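Thymidylate synthase thyX (Helicobacter pylori, PDB 3N3Y) probably catalyses the FAD-dependent reductive methylation of dUMP to dTMP, taking the methyl group from methylenetetrahydrofolate and working as a homotetramer. Local coordinates at residues 172-184 against 204-216. Sequence-based numbering, arbitrary orientation.
Sequences ARSLQNLLTLRSS and GEHQYLFEDCLKH. With FAD (flavin-adenine dinucleotide), chain K.
Phe210 and Leu175 meet through different first torsions: CG of Phe210 stands anti to its carbonyl carbon (chi1 -56°), CG of Leu175 anti to its amide nitrogen (chi1 -176°). The phenyl ring thereby lies against helix 172-182, with Leu175 CD2 over one face, 4.2 Å from the ring centroid, in a CH-pi contact. Ala172 adds its carbonyl O at the ring edge and its CB 3.6 Å from Phe210 CZ. Leu179 and the aliphatic part of Gln176 approach the ring obliquely. One turn on, Cys213 packs its CB 3.7 Å from Leu179 CB and rests SG beside Gln176 CB.

At the helix end Ser183 OG is gripped twice: it donates to Leu179 O (2.7 Å) and accepts from the C-terminal residue, His216 NE2 (2.6 Å), which has it almost in the imidazole plane. Ser184 CA sits over a face of that ring, 3.9 Å from its centroid. His216 is poorly ordered, so both its contacts are less certain in detail. Leu179 O also takes Ser183 N, the two donors arriving from opposite faces of the carbonyl plane.

The helix's other side serves the cofactor. Arg173, extended and held by Glu61, hydrogen-bonds FAD O2P through NH1 (3.0 Å) and FAD O1P through NH2, while Arg182 binds dUMP O2. The C-terminal tail thus packs on the helix flank turned away from these ligands; Leu214 also touches Phe199 of helix 189-201, Leu209 rests on helix 41-51, and Leu175 reaches Ile170 of strand 163-171, which runs directly into helix 172-182.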
loop_
_atom_site.group_PDB
_atom_site.type_symbol
_atom_site.label_atom_id
_atom_site.label_comp_id
_atom_site.label_asym_id
_atom_site.label_seq_id
_atom_site.Cartn_x
_atom_site.Cartn_y
_atom_site.Cartn_z
ATOM N N ALA A 172 -11.704 -5.721 5.545
ATOM C CA ALA A 172 -12.518 -6.826 4.996
ATOM C C ALA A 172 -12.165 -7.209 3.574
ATOM O O ALA A 172 -12.241 -8.371 3.213
ATOM C CB ALA A 172 -13.994 -6.520 5.097
ATOM N N ARG A 173 -11.773 -6.240 2.760
ATOM C CA ARG A 173 -11.364 -6.534 1.398
ATOM C C ARG A 173 -10.055 -7.328 1.354
ATOM O O ARG A 173 -9.893 -8.255 0.560
ATOM C CB ARG A 173 -11.212 -5.243 0.620
ATOM C CG ARG A 173 -10.845 -5.430 -0.842
ATOM C CD ARG A 173 -10.686 -4.070 -1.521
ATOM N NE ARG A 173 -10.645 -4.199 -2.969
ATOM C CZ ARG A 173 -10.181 -3.269 -3.799
ATOM N NH1 ARG A 173 -9.696 -2.127 -3.319
ATOM N NH2 ARG A 173 -10.192 -3.488 -5.112
ATOM N N SER A 174 -9.103 -6.948 2.194
ATOM C CA SER A 174 -7.840 -7.673 2.246
ATOM C C SER A 174 -8.060 -9.037 2.884
ATOM O O SER A 174 -7.499 -10.033 2.439
ATOM C CB SER A 174 -6.785 -6.892 3.024
ATOM O OG SER A 174 -5.518 -7.497 2.853
ATOM N N LEU A 175 -8.891 -9.077 3.918
ATOM C CA LEU A 175 -9.222 -10.350 4.561
ATOM C C LEU A 175 -9.833 -11.329 3.569
ATOM O O LEU A 175 -9.523 -12.516 3.617
ATOM C CB LEU A 175 -10.143 -10.165 5.769
ATOM C CG LEU A 175 -10.468 -11.432 6.566
ATOM C CD1 LEU A 175 -9.200 -12.185 7.007
ATOM C CD2 LEU A 175 -11.302 -11.067 7.775
ATOM N N GLN A 176 -10.668 -10.841 2.651
ATOM C CA GLN A 176 -11.227 -11.740 1.636
ATOM C C GLN A 176 -10.125 -12.367 0.800
ATOM O O GLN A 176 -10.162 -13.560 0.542
ATOM C CB GLN A 176 -12.210 -11.033 0.700
ATOM C CG GLN A 176 -13.538 -10.678 1.327
ATOM C CD GLN A 176 -14.515 -10.108 0.300
ATOM O OE1 GLN A 176 -15.733 -10.237 0.442
ATOM N NE2 GLN A 176 -13.981 -9.486 -0.741
ATOM N N ASN A 177 -9.183 -11.538 0.339
ATOM C CA ASN A 177 -8.032 -11.993 -0.435
ATOM C C ASN A 177 -7.259 -13.076 0.347
ATOM O O ASN A 177 -7.070 -14.181 -0.138
ATOM C CB ASN A 177 -7.129 -10.791 -0.810
ATOM C CG ASN A 177 -5.919 -11.186 -1.702
ATOM O OD1 ASN A 177 -6.073 -11.796 -2.767
ATOM N ND2 ASN A 177 -4.715 -10.828 -1.254
ATOM N N LEU A 178 -6.850 -12.749 1.571
ATOM C CA LEU A 178 -6.184 -13.693 2.458
ATOM C C LEU A 178 -6.909 -15.047 2.530
ATOM O O LEU A 178 -6.295 -16.093 2.296
ATOM C CB LEU A 178 -6.037 -13.100 3.865
ATOM C CG LEU A 178 -5.274 -13.945 4.897
ATOM C CD1 LEU A 178 -3.924 -14.359 4.345
ATOM C CD2 LEU A 178 -5.086 -13.188 6.215
ATOM N N LEU A 179 -8.206 -15.019 2.848
ATOM C CA LEU A 179 -8.988 -16.241 3.010
ATOM C C LEU A 179 -9.012 -17.071 1.742
ATOM O O LEU A 179 -8.886 -18.293 1.796
ATOM C CB LEU A 179 -10.410 -15.945 3.459
ATOM C CG LEU A 179 -10.547 -15.305 4.838
ATOM C CD1 LEU A 179 -12.014 -15.133 5.187
ATOM C CD2 LEU A 179 -9.855 -16.133 5.887
ATOM N N THR A 180 -9.140 -16.410 0.601
ATOM C CA THR A 180 -9.129 -17.110 -0.677
ATOM C C THR A 180 -7.793 -17.807 -0.968
ATOM O O THR A 180 -7.764 -18.993 -1.292
ATOM C CB THR A 180 -9.467 -16.150 -1.824
ATOM O OG1 THR A 180 -10.744 -15.565 -1.570
ATOM C CG2 THR A 180 -9.506 -16.879 -3.168
ATOM N N LEU A 181 -6.692 -17.066 -0.858
ATOM C CA LEU A 181 -5.359 -17.606 -1.159
ATOM C C LEU A 181 -4.932 -18.727 -0.193
ATOM O O LEU A 181 -4.286 -19.687 -0.599
ATOM C CB LEU A 181 -4.304 -16.483 -1.157
ATOM C CG LEU A 181 -4.269 -15.493 -2.333
ATOM C CD1 LEU A 181 -3.527 -14.216 -1.985
ATOM C CD2 LEU A 181 -3.657 -16.126 -3.578
ATOM N N ARG A 182 -5.297 -18.603 1.080
ATOM C CA ARG A 182 -4.739 -19.472 2.107
ATOM C C ARG A 182 -5.644 -20.638 2.521
ATOM O O ARG A 182 -5.196 -21.529 3.228
ATOM C CB ARG A 182 -4.307 -18.659 3.336
ATOM C CG ARG A 182 -3.290 -17.563 3.014
ATOM C CD ARG A 182 -2.018 -18.152 2.417
ATOM N NE ARG A 182 -0.996 -17.133 2.218
ATOM C CZ ARG A 182 0.255 -17.374 1.815
ATOM N NH1 ARG A 182 0.656 -18.614 1.575
ATOM N NH2 ARG A 182 1.108 -16.368 1.653
ATOM N N SER A 183 -6.899 -20.631 2.077
ATOM C CA SER A 183 -7.807 -21.746 2.306
ATOM C C SER A 183 -7.755 -22.705 1.116
ATOM O O SER A 183 -8.400 -23.755 1.115
ATOM C CB SER A 183 -9.247 -21.257 2.533
ATOM O OG SER A 183 -9.828 -20.772 1.328
ATOM N N SER A 184 -6.993 -22.324 0.099
ATOM C CA SER A 184 -6.805 -23.155 -1.085
ATOM C C SER A 184 -6.070 -24.469 -0.783
ATOM O O SER A 184 -5.350 -24.580 0.223
ATOM C CB SER A 184 -6.004 -22.375 -2.110
ATOM O OG SER A 184 -5.230 -23.257 -2.884
ATOM N N GLY A 204 -20.458 -13.645 14.050
ATOM C CA GLY A 204 -21.364 -14.347 13.153
ATOM C C GLY A 204 -22.088 -13.424 12.181
ATOM O O GLY A 204 -22.350 -13.791 11.034
ATOM N N GLU A 205 -22.400 -12.215 12.643
ATOM C CA GLU A 205 -23.145 -11.254 11.829
ATOM C C GLU A 205 -22.363 -10.775 10.598
ATOM O O GLU A 205 -22.970 -10.374 9.601
ATOM C CB GLU A 205 -23.632 -10.076 12.682
ATOM C CG GLU A 205 -23.308 -8.695 12.110
ATOM C CD GLU A 205 -24.546 -7.801 11.966
ATOM O OE1 GLU A 205 -24.463 -6.591 12.310
ATOM O OE2 GLU A 205 -25.601 -8.309 11.507
ATOM N N HIS A 206 -21.026 -10.837 10.662
ATOM C CA HIS A 206 -20.180 -10.477 9.515
ATOM C C HIS A 206 -19.798 -11.684 8.643
ATOM O O HIS A 206 -19.314 -11.523 7.522
ATOM C CB HIS A 206 -18.879 -9.812 9.971
ATOM C CG HIS A 206 -19.036 -8.430 10.527
ATOM N ND1 HIS A 206 -19.952 -8.114 11.510
ATOM C CD2 HIS A 206 -18.334 -7.295 10.290
ATOM C CE1 HIS A 206 -19.824 -6.839 11.836
ATOM N NE2 HIS A 206 -18.849 -6.320 11.110
ATOM N N GLN A 207 -19.984 -12.895 9.159
ATOM C CA GLN A 207 -19.425 -14.059 8.471
ATOM C C GLN A 207 -19.968 -14.304 7.062
ATOM O O GLN A 207 -19.313 -14.954 6.258
ATOM C CB GLN A 207 -19.512 -15.318 9.334
ATOM C CG GLN A 207 -18.387 -15.432 10.359
ATOM C CD GLN A 207 -18.461 -16.725 11.142
ATOM O OE1 GLN A 207 -19.183 -17.646 10.764
ATOM N NE2 GLN A 207 -17.713 -16.804 12.236
ATOM N N TYR A 208 -21.136 -13.754 6.740
ATOM C CA TYR A 208 -21.706 -13.970 5.407
ATOM C C TYR A 208 -20.924 -13.292 4.286
ATOM O O TYR A 208 -21.030 -13.682 3.124
ATOM C CB TYR A 208 -23.161 -13.519 5.356
ATOM C CG TYR A 208 -23.329 -12.025 5.406
ATOM C CD1 TYR A 208 -23.069 -11.323 6.578
ATOM C CD2 TYR A 208 -23.761 -11.314 4.288
ATOM C CE1 TYR A 208 -23.226 -9.961 6.637
ATOM C CE2 TYR A 208 -23.925 -9.947 4.337
ATOM C CZ TYR A 208 -23.653 -9.275 5.517
ATOM O OH TYR A 208 -23.804 -7.915 5.597
ATOM N N LEU A 209 -20.138 -12.277 4.632
ATOM C CA LEU A 209 -19.364 -11.551 3.629
ATOM C C LEU A 209 -18.198 -12.389 3.147
ATOM O O LEU A 209 -17.705 -12.201 2.040
ATOM C CB LEU A 209 -18.828 -10.229 4.196
ATOM C CG LEU A 209 -19.887 -9.260 4.705
ATOM C CD1 LEU A 209 -19.216 -8.082 5.377
ATOM C CD2 LEU A 209 -20.779 -8.803 3.564
ATOM N N PHE A 210 -17.767 -13.317 3.995
ATOM C CA PHE A 210 -16.549 -14.073 3.757
ATOM C C PHE A 210 -16.824 -15.532 3.470
ATOM O O PHE A 210 -15.952 -16.234 2.970
ATOM C CB PHE A 210 -15.621 -13.962 4.968
ATOM C CG PHE A 210 -15.288 -12.553 5.334
ATOM C CD1 PHE A 210 -14.293 -11.865 4.650
ATOM C CD2 PHE A 210 -15.978 -11.903 6.346
ATOM C CE1 PHE A 210 -13.983 -10.548 4.971
ATOM C CE2 PHE A 210 -15.674 -10.583 6.684
ATOM C CZ PHE A 210 -14.671 -9.903 5.988
ATOM N N GLU A 211 -18.037 -15.980 3.783
ATOM C CA GLU A 211 -18.360 -17.409 3.747
ATOM C C GLU A 211 -17.853 -18.123 2.488
ATOM O O GLU A 211 -17.385 -19.265 2.557
ATOM C CB GLU A 211 -19.869 -17.624 3.920
ATOM C CG GLU A 211 -20.720 -16.861 2.911
ATOM C CD GLU A 211 -22.207 -16.863 3.265
ATOM O OE1 GLU A 211 -22.886 -15.825 3.019
ATOM O OE2 GLU A 211 -22.692 -17.897 3.790
ATOM N N ASP A 212 -17.930 -17.438 1.350
ATOM C CA ASP A 212 -17.661 -18.057 0.052
ATOM C C ASP A 212 -16.193 -17.998 -0.406
ATOM O O ASP A 212 -15.819 -18.658 -1.380
ATOM C CB ASP A 212 -18.589 -17.457 -1.013
ATOM C CG ASP A 212 -20.055 -17.463 -0.579
ATOM O OD1 ASP A 212 -20.533 -18.511 -0.084
ATOM O OD2 ASP A 212 -20.727 -16.416 -0.726
ATOM N N CYS A 213 -15.373 -17.205 0.286
ATOM C CA CYS A 213 -13.921 -17.199 0.054
ATOM C C CYS A 213 -13.325 -18.590 0.276
ATOM O O CYS A 213 -12.461 -19.036 -0.484
ATOM C CB CYS A 213 -13.207 -16.203 0.987
ATOM S SG CYS A 213 -13.650 -14.455 0.790
ATOM N N LEU A 214 -13.806 -19.257 1.325
ATOM C CA LEU A 214 -13.323 -20.574 1.740
ATOM C C LEU A 214 -13.801 -21.696 0.817
ATOM O O LEU A 214 -13.312 -22.827 0.894
ATOM C CB LEU A 214 -13.785 -20.867 3.168
ATOM C CG LEU A 214 -13.450 -19.819 4.228
ATOM C CD1 LEU A 214 -14.063 -20.210 5.570
ATOM C CD2 LEU A 214 -11.950 -19.663 4.352
ATOM N N LYS A 215 -14.773 -21.382 -0.037
ATOM C CA LYS A 215 -15.287 -22.339 -1.014
ATOM C C LYS A 215 -14.336 -22.458 -2.203
ATOM O O LYS A 215 -14.025 -21.464 -2.874
ATOM C CB LYS A 215 -16.682 -21.927 -1.504
ATOM C CG LYS A 215 -17.764 -21.924 -0.427
ATOM C CD LYS A 215 -19.115 -21.500 -0.993
ATOM C CE LYS A 215 -20.199 -21.518 0.085
ATOM N NZ LYS A 215 -21.513 -20.981 -0.396
ATOM N N HIS A 216 -13.872 -23.678 -2.458
ATOM C CA HIS A 216 -13.004 -23.946 -3.601
ATOM C C HIS A 216 -13.514 -25.170 -4.370
ATOM O O HIS A 216 -14.170 -26.049 -3.796
ATOM C CB HIS A 216 -11.545 -24.151 -3.153
ATOM C CG HIS A 216 -10.918 -22.939 -2.524
ATOM N ND1 HIS A 216 -10.447 -21.872 -3.262
ATOM C CD2 HIS A 216 -10.672 -22.634 -1.226
ATOM C CE1 HIS A 216 -9.942 -20.962 -2.448
ATOM N NE2 HIS A 216 -10.066 -21.399 -1.206
ATOM O OXT HIS A 216 -13.288 -25.308 -5.577
HETATM P PA FAD K . -5.718 0.439 -6.374
HETATM O O1A FAD K . -4.606 0.819 -7.329
HETATM O O2A FAD K . -6.041 1.509 -5.356
HETATM O O5B FAD K . -5.315 -0.902 -5.607
HETATM C C5B FAD K . -4.791 -1.993 -6.331
HETATM C C4B FAD K . -5.162 -3.249 -5.564
HETATM O O4B FAD K . -4.548 -3.195 -4.289
HETATM C C3B FAD K . -6.669 -3.307 -5.309
HETATM O O3B FAD K . -7.344 -4.012 -6.323
HETATM C C2B FAD K . -6.766 -3.980 -3.958
HETATM O O2B FAD K . -6.661 -5.371 -4.124
HETATM C C1B FAD K . -5.469 -3.581 -3.289
HETATM N N9A FAD K . -5.587 -2.500 -2.296
HETATM C C8A FAD K . -5.055 -1.237 -2.377
HETATM N N7A FAD K . -5.365 -0.579 -1.238
HETATM C C5A FAD K . -6.090 -1.408 -0.442
HETATM C C6A FAD K . -6.671 -1.254 0.813
HETATM N N6A FAD K . -6.398 -0.183 1.555
HETATM N N1A FAD K . -7.359 -2.308 1.371
HETATM C C2A FAD K . -7.486 -3.498 0.691
HETATM N N3A FAD K . -6.922 -3.641 -0.552
HETATM C C4A FAD K . -6.231 -2.618 -1.097
HETATM N N1 FAD K . -15.199 5.322 -6.126
HETATM C C2 FAD K . -16.100 6.012 -5.336
HETATM O O2 FAD K . -15.764 6.451 -4.251
HETATM N N3 FAD K . -17.394 6.214 -5.762
HETATM C C4 FAD K . -17.809 5.736 -6.983
HETATM O O4 FAD K . -18.966 5.927 -7.327
HETATM C C4X FAD K . -16.917 5.043 -7.800
HETATM N N5 FAD K . -17.332 4.558 -9.030
HETATM C C5X FAD K . -16.420 3.884 -9.823
HETATM C C6 FAD K . -16.824 3.401 -11.061
HETATM C C7 FAD K . -15.931 2.720 -11.873
HETATM C C7M FAD K . -16.385 2.207 -13.211
HETATM C C8 FAD K . -14.617 2.512 -11.440
HETATM C C8M FAD K . -13.652 1.769 -12.318
HETATM C C9 FAD K . -14.201 2.986 -10.197
HETATM C C9A FAD K . -15.102 3.673 -9.382
HETATM N N10 FAD K . -14.697 4.155 -8.148
HETATM C C10 FAD K . -15.603 4.838 -7.361
HETATM C "C1'" FAD K . -13.277 3.986 -7.661
HETATM C "C2'" FAD K . -12.959 2.616 -7.077
HETATM O "O2'" FAD K . -13.783 2.367 -5.953
HETATM C "C3'" FAD K . -11.482 2.526 -6.673
HETATM O "O3'" FAD K . -11.165 3.433 -5.639
HETATM C "C4'" FAD K . -10.524 2.740 -7.842
HETATM O "O4'" FAD K . -11.019 2.055 -8.961
HETATM C "C5'" FAD K . -9.190 2.087 -7.547
HETATM O "O5'" FAD K . -9.403 0.681 -7.602
HETATM P P FAD K . -8.456 -0.341 -6.787
HETATM O O1P FAD K . -8.758 -1.769 -7.188
HETATM O O2P FAD K . -8.653 -0.116 -5.314
HETATM O O3P FAD K . -6.971 0.015 -7.308
#